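Local structure of transcriptional activator TenA-1 (2QZC) at residues 39-44 against 203-209. The protein is a putative TenA-like thiaminase of the TENA/THI-4/PQQC family, probably acting on thiamine or its breakdown products despite its name as a transcriptional activator. Residues are numbered along the deposited sequence.
Sequences DIFRYY and WDASLRK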
loop_
_atom_site.group_PDB
_atom_site.type_symbol
_atom_site.label_atom_id
_atom_site.label_comp_id
_atom_site.label_asym_id
_atom_site.label_seq_id
_atom_site.Cartn_x
_atom_site.Cartn_y
_atom_site.Cartn_z
ATOM N N ASP A 39 22.386 4.998 -25.038
ATOM C CA ASP A 39 21.856 6.351 -24.715
ATOM C C ASP A 39 20.314 6.366 -24.749
ATOM O O ASP A 39 19.682 7.102 -23.962
ATOM C CB ASP A 39 22.415 7.494 -25.601
ATOM C CG ASP A 39 21.891 7.475 -27.054
ATOM O OD1 ASP A 39 22.134 6.479 -27.767
ATOM O OD2 ASP A 39 21.264 8.466 -27.511
ATOM N N ILE A 40 19.728 5.581 -25.661
ATOM C CA ILE A 40 18.266 5.483 -25.748
ATOM C C ILE A 40 17.767 4.695 -24.559
ATOM O O ILE A 40 16.740 5.068 -23.941
ATOM C CB ILE A 40 17.800 4.917 -27.091
ATOM C CG1 ILE A 40 18.060 5.981 -28.169
ATOM C CG2 ILE A 40 16.308 4.523 -27.057
ATOM C CD1 ILE A 40 17.732 5.544 -29.579
ATOM N N PHE A 41 18.444 3.600 -24.208
ATOM C CA PHE A 41 18.014 2.837 -23.038
ATOM C C PHE A 41 18.113 3.664 -21.762
ATOM O O PHE A 41 17.237 3.577 -20.877
ATOM C CB PHE A 41 18.848 1.565 -22.878
ATOM C CG PHE A 41 18.341 0.655 -21.788
ATOM C CD1 PHE A 41 17.114 0.019 -21.934
ATOM C CD2 PHE A 41 19.124 0.362 -20.688
ATOM C CE1 PHE A 41 16.649 -0.837 -20.958
ATOM C CE2 PHE A 41 18.651 -0.509 -19.720
ATOM C CZ PHE A 41 17.428 -1.117 -19.884
ATOM N N ARG A 42 19.133 4.519 -21.650
ATOM C CA ARG A 42 19.294 5.386 -20.493
ATOM C C ARG A 42 18.118 6.363 -20.398
ATOM O O ARG A 42 17.539 6.531 -19.322
ATOM C CB ARG A 42 20.614 6.145 -20.563
ATOM C CG ARG A 42 20.875 6.962 -19.370
ATOM C CD ARG A 42 22.237 7.679 -19.403
ATOM N NE ARG A 42 22.399 8.481 -18.189
ATOM C CZ ARG A 42 22.029 9.756 -18.048
ATOM N NH1 ARG A 42 21.483 10.447 -19.036
ATOM N NH2 ARG A 42 22.224 10.353 -16.876
ATOM N N TYR A 43 17.756 6.967 -21.524
ATOM C CA TYR A 43 16.619 7.901 -21.597
ATOM C C TYR A 43 15.366 7.160 -21.085
ATOM O O TYR A 43 14.580 7.694 -20.240
ATOM C CB TYR A 43 16.386 8.341 -23.034
ATOM C CG TYR A 43 15.157 9.185 -23.239
ATOM C CD1 TYR A 43 13.896 8.607 -23.338
ATOM C CD2 TYR A 43 15.239 10.578 -23.300
ATOM C CE1 TYR A 43 12.776 9.381 -23.523
ATOM C CE2 TYR A 43 14.102 11.376 -23.496
ATOM C CZ TYR A 43 12.859 10.752 -23.592
ATOM O OH TYR A 43 11.724 11.504 -23.780
ATOM N N TYR A 44 15.158 5.945 -21.605
ATOM C CA TYR A 44 14.010 5.096 -21.214
ATOM C C TYR A 44 14.000 4.843 -19.705
ATOM O O TYR A 44 12.962 4.956 -19.012
ATOM C CB TYR A 44 14.013 3.748 -21.994
ATOM C CG TYR A 44 13.178 2.680 -21.326
ATOM C CD1 TYR A 44 11.782 2.708 -21.408
ATOM C CD2 TYR A 44 13.781 1.672 -20.590
ATOM C CE1 TYR A 44 11.030 1.753 -20.728
ATOM C CE2 TYR A 44 13.038 0.703 -19.942
ATOM C CZ TYR A 44 11.663 0.759 -20.007
ATOM O OH TYR A 44 10.930 -0.192 -19.315
ATOM N N TRP A 203 7.441 3.516 -25.694
ATOM C CA TRP A 203 8.623 3.014 -26.416
ATOM C C TRP A 203 8.961 3.951 -27.569
ATOM O O TRP A 203 10.142 4.197 -27.829
ATOM C CB TRP A 203 8.375 1.637 -26.999
ATOM C CG TRP A 203 8.043 0.460 -26.184
ATOM C CD1 TRP A 203 7.019 -0.416 -26.439
ATOM C CD2 TRP A 203 8.748 -0.073 -25.062
ATOM N NE1 TRP A 203 7.062 -1.452 -25.563
ATOM C CE2 TRP A 203 8.077 -1.256 -24.679
ATOM C CE3 TRP A 203 9.875 0.357 -24.316
ATOM C CZ2 TRP A 203 8.475 -2.050 -23.566
ATOM C CZ3 TRP A 203 10.272 -0.406 -23.251
ATOM C CH2 TRP A 203 9.559 -1.633 -22.889
ATOM N N ASP A 204 7.957 4.425 -28.316
ATOM C CA ASP A 204 8.109 5.410 -29.431
ATOM C C ASP A 204 8.898 6.648 -28.933
ATOM O O ASP A 204 9.843 7.149 -29.561
ATOM C CB ASP A 204 6.739 5.988 -29.963
ATOM C CG ASP A 204 5.791 4.978 -30.715
ATOM O OD1 ASP A 204 6.267 3.934 -31.167
ATOM O OD2 ASP A 204 4.527 5.271 -30.830
ATOM N N ALA A 205 8.448 7.182 -27.807
ATOM C CA ALA A 205 9.002 8.408 -27.239
ATOM C C ALA A 205 10.450 8.233 -26.794
ATOM O O ALA A 205 11.246 9.193 -26.866
ATOM C CB ALA A 205 8.127 8.895 -26.077
ATOM N N SER A 206 10.801 7.016 -26.365
ATOM C CA SER A 206 12.175 6.705 -25.982
ATOM C C SER A 206 13.046 6.594 -27.242
ATOM O O SER A 206 14.155 7.136 -27.259
ATOM C CB SER A 206 12.245 5.469 -25.092
ATOM O OG SER A 206 11.794 5.764 -23.771
ATOM N N LEU A 207 12.585 5.903 -28.292
ATOM C CA LEU A 207 13.380 5.842 -29.546
ATOM C C LEU A 207 13.692 7.238 -30.105
ATOM O O LEU A 207 14.773 7.474 -30.635
ATOM C CB LEU A 207 12.676 4.963 -30.592
ATOM C CG LEU A 207 12.592 3.475 -30.311
ATOM C CD1 LEU A 207 11.756 2.749 -31.397
ATOM C CD2 LEU A 207 13.986 2.843 -30.204
ATOM N N ARG A 208 12.757 8.177 -29.957
ATOM C CA ARG A 208 12.913 9.542 -30.439
ATOM C C ARG A 208 13.621 10.453 -29.444
ATOM O O ARG A 208 13.996 11.581 -29.810
ATOM C CB ARG A 208 11.538 10.163 -30.707
ATOM C CG ARG A 208 10.731 9.537 -31.836
ATOM C CD ARG A 208 9.538 10.398 -32.174
ATOM N NE ARG A 208 8.595 10.503 -31.056
ATOM C CZ ARG A 208 7.440 9.860 -30.927
ATOM N NH1 ARG A 208 6.972 9.051 -31.845
ATOM N NH2 ARG A 208 6.705 10.042 -29.833
ATOM N N LYS A 209 13.772 10.024 -28.182
ATOM C CA LYS A 209 14.225 10.877 -27.094
ATOM C C LYS A 209 13.412 12.176 -27.081
ATOM O O LYS A 209 13.956 13.281 -27.158
ATOM C CB LYS A 209 15.742 11.111 -27.104
ATOM C CG LYS A 209 16.516 9.819 -26.891
ATOM C CD LYS A 209 17.997 10.024 -26.512
ATOM C CE LYS A 209 18.739 10.857 -27.491
ATOM N NZ LYS A 209 20.119 11.118 -26.914
#
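Near the start of helix 38-63, D39 reaches across to the end of helix 186-208: its OD2 accepts a hydrogen bond from K209 NZ at 2.9 Å, a salt bridge on the exposed border of the contact. One residue on, I40 lies over the last helical turn of the partner, CG2 3.4 Å from S206 O and CD1 3.7 Å from L207 O, while its CG2 meets L207 CD2 at 4.3 Å; F27 of helix 26-32 touches I40 as well. The two helices belong to the all-helical, heme oxygenase-like fold of TenA proteins; segments 39-44 and 203-209 lie 159 residues apart, and the axes of 39-44 and 203-208 approach to 8.6 Å at 132°, roughly midway between perpendicular and antiparallel. Y43 points its CA-to-CB bond toward the partner. K209, at positive phi, closes helix 186-208 with a Schellman motif, which sets its CA over the Y43 ring face, a CH-pi contact 3.8 Å from the centroid. S206 OG lies at the edge of that ring, 3.6 Å from Y43 CD1, and Y43 OH hydrogen-bonds to D210 O. S206 OG also packs 3.4 Å from Y44 CA. Further inside, Y44 CE1 touches W203 CZ3 at 3.4 Å, the rings inclined at 36°; Y44 OH hydrogen-bonds to Y141 OH, and an imidazole and a glycerol, probably from the crystallisation liquor, lie close to the Y44 side chain and may mark a pocket.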